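Long-range contacts in putative major capsid protein (Cafeteriavirus-dependent mavirus, PDB 6G44), which probably builds the icosahedral shell of the virophage as a double jelly-roll major capsid protein that assembles into trimers: residues Arg476-Tyr481 and Phe488-Thr493; Val207-Gln212 and Tyr288-Ile293. All coordinates share one frame; numbering follows the deposited sequence.

From the N terminus, the chain first passes through residues 207-212, a loop between strands 195-205 and 222-235 of the first large sheet. Contact 2 closes when residues 288-293 of strand 286-305 come back to that loop, 75 residues later. Contact 1 opens only afterwards. It is local: strand 464-482 turns over five residues into strand 488-492. The two loops therefore follow in series and neither encloses the other. Strand 464-482 lies beside strand 286-305, so the hairpin of contact 1 borders contact 2, and their centres are 9 Å apart. Thr480 and Thr290 join them through their hydroxyls. Contact 2 ties a loop of one sheet to another sheet; contact 1 adds the hairpin within that second sheet.

Contact 1: residues Arg476-Tyr481 and Phe488-Thr493; sequences RDNLTY and FMDDLT
A beta hairpin of strands 464-482 and 488-492 forms this contact. The segments 478-481 and 488-492 run antiparallel, their directions 164° apart. Leu479 and Asp491 make a hydrogen-bonded pair. Leu479 N gives a nearly straight bond to Asp491 O at 3.0 Å, from above the carbonyl plane. Asp491 N returns one to Leu479 O, almost along the C=O axis. Tyr481 and Met489 pair likewise, with Tyr481 N 2.8 Å from Met489 O. Past the last paired residues, Thr493 N makes a weak bond to Asp477 O.

In the double jelly-roll subunit, strand 286-305 flanks strand 464-482 along 476-480, on the side away from 488-492. Leu479, Tyr481, Met489 and Asp491 share one face of the hairpin. N-terminal residues of the second subunit, including Pro8 and Leu11, pack on this face. Water 1 lies in the plane of the Tyr481 ring, 2.6 Å from Tyr481 OH, and donates to Asp491 O. Next to this face, Thr493 CG2 meets Leu479 CG at 3.6 Å, the side chains crossing at about a right angle. Ile31 of the third subunit covers both.

Asn478, Thr480, Asp490 and Leu492 lie on the other face. Asn478 CG is anti to the backbone N (chi1 -176°), and its ND2 bonds to Thr290 O. Leu492 CD2 lies 3.8 Å from Arg476 CD. The Arg476 chain is extended, and its guanidinium reaches Glu296 and Asn330. Thr480 CG2 comes in plane to the Phe488 ring edge, 3.9 Å from CD2. Asp490 OD1 forms a salt bridge with Lys117.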
loop_
_atom_site.group_PDB
_atom_site.type_symbol
_atom_site.label_atom_id
_atom_site.label_comp_id
_atom_site.label_asym_id
_atom_site.label_seq_id
_atom_site.Cartn_x
_atom_site.Cartn_y
_atom_site.Cartn_z
ATOM N N ARG C 476 22.394 -7.081 17.755
ATOM C CA ARG C 476 23.076 -8.367 17.660
ATOM C C ARG C 476 22.091 -9.523 17.509
ATOM O O ARG C 476 21.034 -9.546 18.151
ATOM C CB ARG C 476 23.917 -8.636 18.902
ATOM C CG ARG C 476 25.197 -7.831 18.976
ATOM C CD ARG C 476 25.964 -8.283 20.203
ATOM N NE ARG C 476 27.348 -7.835 20.160
ATOM C CZ ARG C 476 27.798 -6.702 20.692
ATOM N NH1 ARG C 476 29.093 -6.418 20.594
ATOM N NH2 ARG C 476 26.989 -5.856 21.316
ATOM N N ASP C 477 22.487 -10.498 16.702
ATOM C CA ASP C 477 21.720 -11.738 16.564
ATOM C C ASP C 477 21.884 -12.518 17.882
ATOM O O ASP C 477 22.991 -12.696 18.393
ATOM C CB ASP C 477 22.220 -12.545 15.378
ATOM C CG ASP C 477 22.039 -11.813 14.028
ATOM O OD1 ASP C 477 21.225 -10.878 13.931
ATOM O OD2 ASP C 477 22.683 -12.207 13.066
ATOM N N ASN C 478 20.758 -12.955 18.426
ATOM C CA ASN C 478 20.695 -13.485 19.780
ATOM C C ASN C 478 19.501 -14.412 19.837
ATOM O O ASN C 478 18.408 -14.070 19.375
ATOM C CB ASN C 478 20.556 -12.338 20.744
ATOM C CG ASN C 478 20.583 -12.769 22.181
ATOM O OD1 ASN C 478 21.563 -13.348 22.626
ATOM N ND2 ASN C 478 19.537 -12.449 22.922
ATOM N N LEU C 479 19.707 -15.601 20.401
ATOM C CA LEU C 479 18.646 -16.602 20.462
ATOM C C LEU C 479 18.324 -16.960 21.889
ATOM O O LEU C 479 19.215 -16.985 22.737
ATOM C CB LEU C 479 19.050 -17.866 19.757
ATOM C CG LEU C 479 19.353 -17.802 18.270
ATOM C CD1 LEU C 479 19.591 -19.203 17.706
ATOM C CD2 LEU C 479 18.339 -17.042 17.449
ATOM N N THR C 480 17.043 -17.222 22.132
ATOM C CA THR C 480 16.563 -17.757 23.403
ATOM C C THR C 480 16.201 -19.228 23.180
ATOM O O THR C 480 15.576 -19.614 22.178
ATOM C CB THR C 480 15.377 -16.921 23.898
ATOM O OG1 THR C 480 15.863 -15.605 24.204
ATOM C CG2 THR C 480 14.747 -17.533 25.167
ATOM N N TYR C 481 16.606 -20.068 24.144
ATOM C CA TYR C 481 16.405 -21.518 24.081
ATOM C C TYR C 481 15.505 -21.951 25.228
ATOM O O TYR C 481 15.750 -21.604 26.395
ATOM C CB TYR C 481 17.736 -22.257 24.183
ATOM C CG TYR C 481 18.724 -21.868 23.124
ATOM C CD1 TYR C 481 19.572 -20.787 23.312
ATOM C CD2 TYR C 481 18.784 -22.554 21.917
ATOM C CE1 TYR C 481 20.476 -20.414 22.330
ATOM C CE2 TYR C 481 19.673 -22.177 20.938
ATOM C CZ TYR C 481 20.516 -21.108 21.154
ATOM O OH TYR C 481 21.405 -20.776 20.151
ATOM N N PHE C 488 15.203 -21.878 30.663
ATOM C CA PHE C 488 15.481 -20.966 29.539
ATOM C C PHE C 488 16.917 -20.451 29.634
ATOM O O PHE C 488 17.439 -20.204 30.721
ATOM C CB PHE C 488 14.522 -19.757 29.554
ATOM C CG PHE C 488 13.123 -20.052 29.071
ATOM C CD1 PHE C 488 12.175 -20.617 29.905
ATOM C CD2 PHE C 488 12.747 -19.720 27.763
ATOM C CE1 PHE C 488 10.882 -20.870 29.467
ATOM C CE2 PHE C 488 11.452 -19.974 27.324
ATOM C CZ PHE C 488 10.520 -20.553 28.167
ATOM N N MET C 489 17.505 -20.207 28.468
ATOM C CA MET C 489 18.839 -19.615 28.313
ATOM C C MET C 489 18.758 -18.676 27.127
ATOM O O MET C 489 17.892 -18.823 26.270
ATOM C CB MET C 489 19.923 -20.664 28.034
ATOM C CG MET C 489 20.177 -21.640 29.177
ATOM S SD MET C 489 21.456 -22.834 28.708
ATOM C CE MET C 489 22.943 -21.839 28.645
ATOM N N ASP C 490 19.641 -17.695 27.080
ATOM C CA ASP C 490 19.836 -16.960 25.832
ATOM C C ASP C 490 21.316 -16.767 25.576
ATOM O O ASP C 490 22.115 -16.784 26.503
ATOM C CB ASP C 490 19.009 -15.662 25.781
ATOM C CG ASP C 490 19.499 -14.583 26.690
ATOM O OD1 ASP C 490 20.164 -14.862 27.701
ATOM O OD2 ASP C 490 19.218 -13.410 26.344
ATOM N N ASP C 491 21.693 -16.674 24.309
ATOM C CA ASP C 491 23.097 -16.513 23.946
ATOM C C ASP C 491 23.204 -15.920 22.557
ATOM O O ASP C 491 22.407 -16.229 21.668
ATOM C CB ASP C 491 23.829 -17.874 23.900
ATOM C CG ASP C 491 24.276 -18.362 25.247
ATOM O OD1 ASP C 491 25.051 -17.666 25.924
ATOM O OD2 ASP C 491 23.821 -19.454 25.624
ATOM N N LEU C 492 24.257 -15.144 22.373
ATOM C CA LEU C 492 24.628 -14.654 21.059
ATOM C C LEU C 492 24.998 -15.817 20.149
ATOM O O LEU C 492 25.483 -16.852 20.618
ATOM C CB LEU C 492 25.819 -13.703 21.178
ATOM C CG LEU C 492 25.635 -12.442 22.003
ATOM C CD1 LEU C 492 26.938 -11.648 22.016
ATOM C CD2 LEU C 492 24.469 -11.579 21.500
ATOM N N THR C 493 24.748 -15.661 18.856
ATOM C CA THR C 493 25.083 -16.654 17.857
ATOM C C THR C 493 26.451 -16.264 17.318
ATOM O O THR C 493 26.547 -15.389 16.446
ATOM C CB THR C 493 24.024 -16.673 16.724
ATOM O OG1 THR C 493 23.858 -15.353 16.176
ATOM C CG2 THR C 493 22.693 -17.138 17.249
HETATM O O HOH W 1 23.030 -18.822 20.439
#

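Contact 2: residues Val207-Gln212 and Tyr288-Ile293; sequences VANPTQ and YNTPLI
The loop 207-212 meets strand 286-305 where that strand is interrupted at Thr290 and Pro291. Two side-chain amides do most of the work. The peptide bond before Pro210 is cis, and Ala208-Thr211 form a type VI turn, with Thr211 N bonded to Ala208 O.

The tight part lies between Pro210, Gln212 and Thr290. Thr290 CG2, anti to its carbonyl carbon, presses on Pro210 CB at 3.6 Å. Ile112, Met114 and Thr480 also pack on this proline. The Gln212 chain bends at chi2 (-66°) and brings its amide back over the turn. NE2 then donates twice, near its amide plane: to Pro210 O at 2.9 Å and to Asn289 O at 3.2 Å. Both bonds come in above the carbonyl planes. The amide meets the Tyr288 ring at its edge, Gln212 CD being 4.2 Å from Tyr288 CD2, with the planes 78° apart. That ring stacks on Phe222, and its OH bonds to Pro221 O.

The Asn209 end is looser, and three ordered waters take part. Asn209 ND2 bonds directly to Pro291 O at 2.9 Å, from 51° above the carbonyl plane. Water 3 donates to both Asn209 OD1 and Pro291 O. Water 2 links OD1 to Ile293 N, and water 4 accepts from ND2. At the far end, water 5 bridges Gln212 OE1 to Asn289 N.

Both amides thus have their donor and acceptor atoms engaged. Two of their three direct bonds go to carbonyls of the interrupted strand, and the third, to Pro210 O, holds the Gln212 amide against its own loop.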
loop_
_atom_site.group_PDB
_atom_site.type_symbol
_atom_site.label_atom_id
_atom_site.label_comp_id
_atom_site.label_asym_id
_atom_site.label_seq_id
_atom_site.Cartn_x
_atom_site.Cartn_y
_atom_site.Cartn_z
ATOM N N VAL C 207 7.315 -4.632 23.612
ATOM C CA VAL C 207 8.582 -4.819 22.913
ATOM C C VAL C 207 9.681 -4.990 23.951
ATOM O O VAL C 207 10.294 -4.022 24.421
ATOM C CB VAL C 207 8.855 -3.622 21.983
ATOM C CG1 VAL C 207 10.192 -3.730 21.273
ATOM C CG2 VAL C 207 7.712 -3.515 20.981
ATOM N N ALA C 208 9.880 -6.238 24.359
ATOM C CA ALA C 208 10.842 -6.571 25.440
ATOM C C ALA C 208 11.280 -7.997 25.280
ATOM O O ALA C 208 10.431 -8.874 25.207
ATOM C CB ALA C 208 10.205 -6.356 26.802
ATOM N N ASN C 209 12.583 -8.254 25.258
ATOM C CA ASN C 209 13.048 -9.648 25.113
ATOM C C ASN C 209 12.407 -10.560 26.197
ATOM O O ASN C 209 12.326 -10.133 27.358
ATOM C CB ASN C 209 14.565 -9.722 25.223
ATOM C CG ASN C 209 15.290 -8.992 24.090
ATOM O OD1 ASN C 209 15.016 -7.813 23.824
ATOM N ND2 ASN C 209 16.224 -9.674 23.443
ATOM N N PRO C 210 11.919 -11.758 25.857
ATOM C CA PRO C 210 12.007 -12.449 24.564
ATOM C C PRO C 210 10.728 -12.381 23.718
ATOM O O PRO C 210 10.508 -13.276 22.878
ATOM C CB PRO C 210 12.251 -13.888 25.007
ATOM C CG PRO C 210 11.350 -13.996 26.207
ATOM C CD PRO C 210 11.403 -12.667 26.901
ATOM N N THR C 211 9.907 -11.348 23.877
ATOM C CA THR C 211 8.630 -11.316 23.156
ATOM C C THR C 211 8.865 -11.290 21.660
ATOM O O THR C 211 9.858 -10.783 21.150
ATOM C CB THR C 211 7.701 -10.145 23.535
ATOM O OG1 THR C 211 8.241 -8.914 23.050
ATOM C CG2 THR C 211 7.423 -10.083 25.044
ATOM N N GLN C 212 7.899 -11.847 20.960
ATOM C CA GLN C 212 7.974 -12.038 19.502
ATOM C C GLN C 212 7.286 -10.886 18.761
ATOM O O GLN C 212 6.406 -11.082 17.906
ATOM C CB GLN C 212 7.424 -13.401 19.166
ATOM C CG GLN C 212 8.211 -14.529 19.820
ATOM C CD GLN C 212 9.610 -14.613 19.287
ATOM O OE1 GLN C 212 9.798 -15.056 18.138
ATOM N NE2 GLN C 212 10.612 -14.193 20.080
ATOM N N TYR C 288 14.000 -19.390 19.853
ATOM C CA TYR C 288 13.313 -18.099 19.576
ATOM C C TYR C 288 14.350 -17.070 19.160
ATOM O O TYR C 288 15.394 -16.931 19.777
ATOM C CB TYR C 288 12.596 -17.563 20.813
ATOM C CG TYR C 288 11.553 -18.509 21.347
ATOM C CD1 TYR C 288 11.941 -19.589 22.123
ATOM C CD2 TYR C 288 10.199 -18.341 21.069
ATOM C CE1 TYR C 288 10.999 -20.490 22.593
ATOM C CE2 TYR C 288 9.245 -19.244 21.528
ATOM C CZ TYR C 288 9.674 -20.322 22.276
ATOM O OH TYR C 288 8.760 -21.225 22.746
ATOM N N ASN C 289 14.013 -16.324 18.109
ATOM C CA ASN C 289 14.834 -15.209 17.653
ATOM C C ASN C 289 14.518 -14.017 18.570
ATOM O O ASN C 289 13.373 -13.586 18.664
ATOM C CB ASN C 289 14.460 -14.885 16.189
ATOM C CG ASN C 289 15.514 -14.062 15.479
ATOM O OD1 ASN C 289 16.421 -13.559 16.078
ATOM N ND2 ASN C 289 15.426 -14.021 14.159
ATOM N N THR C 290 15.523 -13.540 19.300
ATOM C CA THR C 290 15.347 -12.504 20.316
ATOM C C THR C 290 16.504 -11.508 20.223
ATOM O O THR C 290 17.383 -11.490 21.082
ATOM C CB THR C 290 15.238 -13.119 21.743
ATOM O OG1 THR C 290 16.393 -13.920 21.991
ATOM C CG2 THR C 290 13.997 -13.953 21.854
ATOM N N PRO C 291 16.490 -10.649 19.185
ATOM C CA PRO C 291 17.604 -9.712 18.963
ATOM C C PRO C 291 17.963 -8.879 20.174
ATOM O O PRO C 291 17.084 -8.491 20.933
ATOM C CB PRO C 291 17.089 -8.804 17.845
ATOM C CG PRO C 291 15.935 -9.494 17.227
ATOM C CD PRO C 291 15.393 -10.478 18.208
ATOM N N LEU C 292 19.260 -8.618 20.346
ATOM C CA LEU C 292 19.752 -7.823 21.472
ATOM C C LEU C 292 20.210 -6.440 20.980
ATOM O O LEU C 292 21.139 -6.327 20.193
ATOM C CB LEU C 292 20.920 -8.563 22.130
ATOM C CG LEU C 292 21.512 -7.914 23.369
ATOM C CD1 LEU C 292 20.489 -7.857 24.494
ATOM C CD2 LEU C 292 22.736 -8.727 23.773
ATOM N N ILE C 293 19.525 -5.406 21.422
ATOM C CA ILE C 293 19.826 -4.025 21.027
ATOM C C ILE C 293 20.504 -3.372 22.211
ATOM O O ILE C 293 19.968 -3.420 23.341
ATOM C CB ILE C 293 18.552 -3.250 20.658
ATOM C CG1 ILE C 293 17.944 -3.765 19.345
ATOM C CG2 ILE C 293 18.863 -1.769 20.488
ATOM C CD1 ILE C 293 17.339 -5.155 19.332
HETATM O O HOH W 2 17.325 -5.991 23.453
HETATM O O HOH W 3 14.417 -7.974 21.058
HETATM O O HOH W 4 16.859 -12.305 24.741
HETATM O O HOH W 5 11.461 -16.757 16.867
#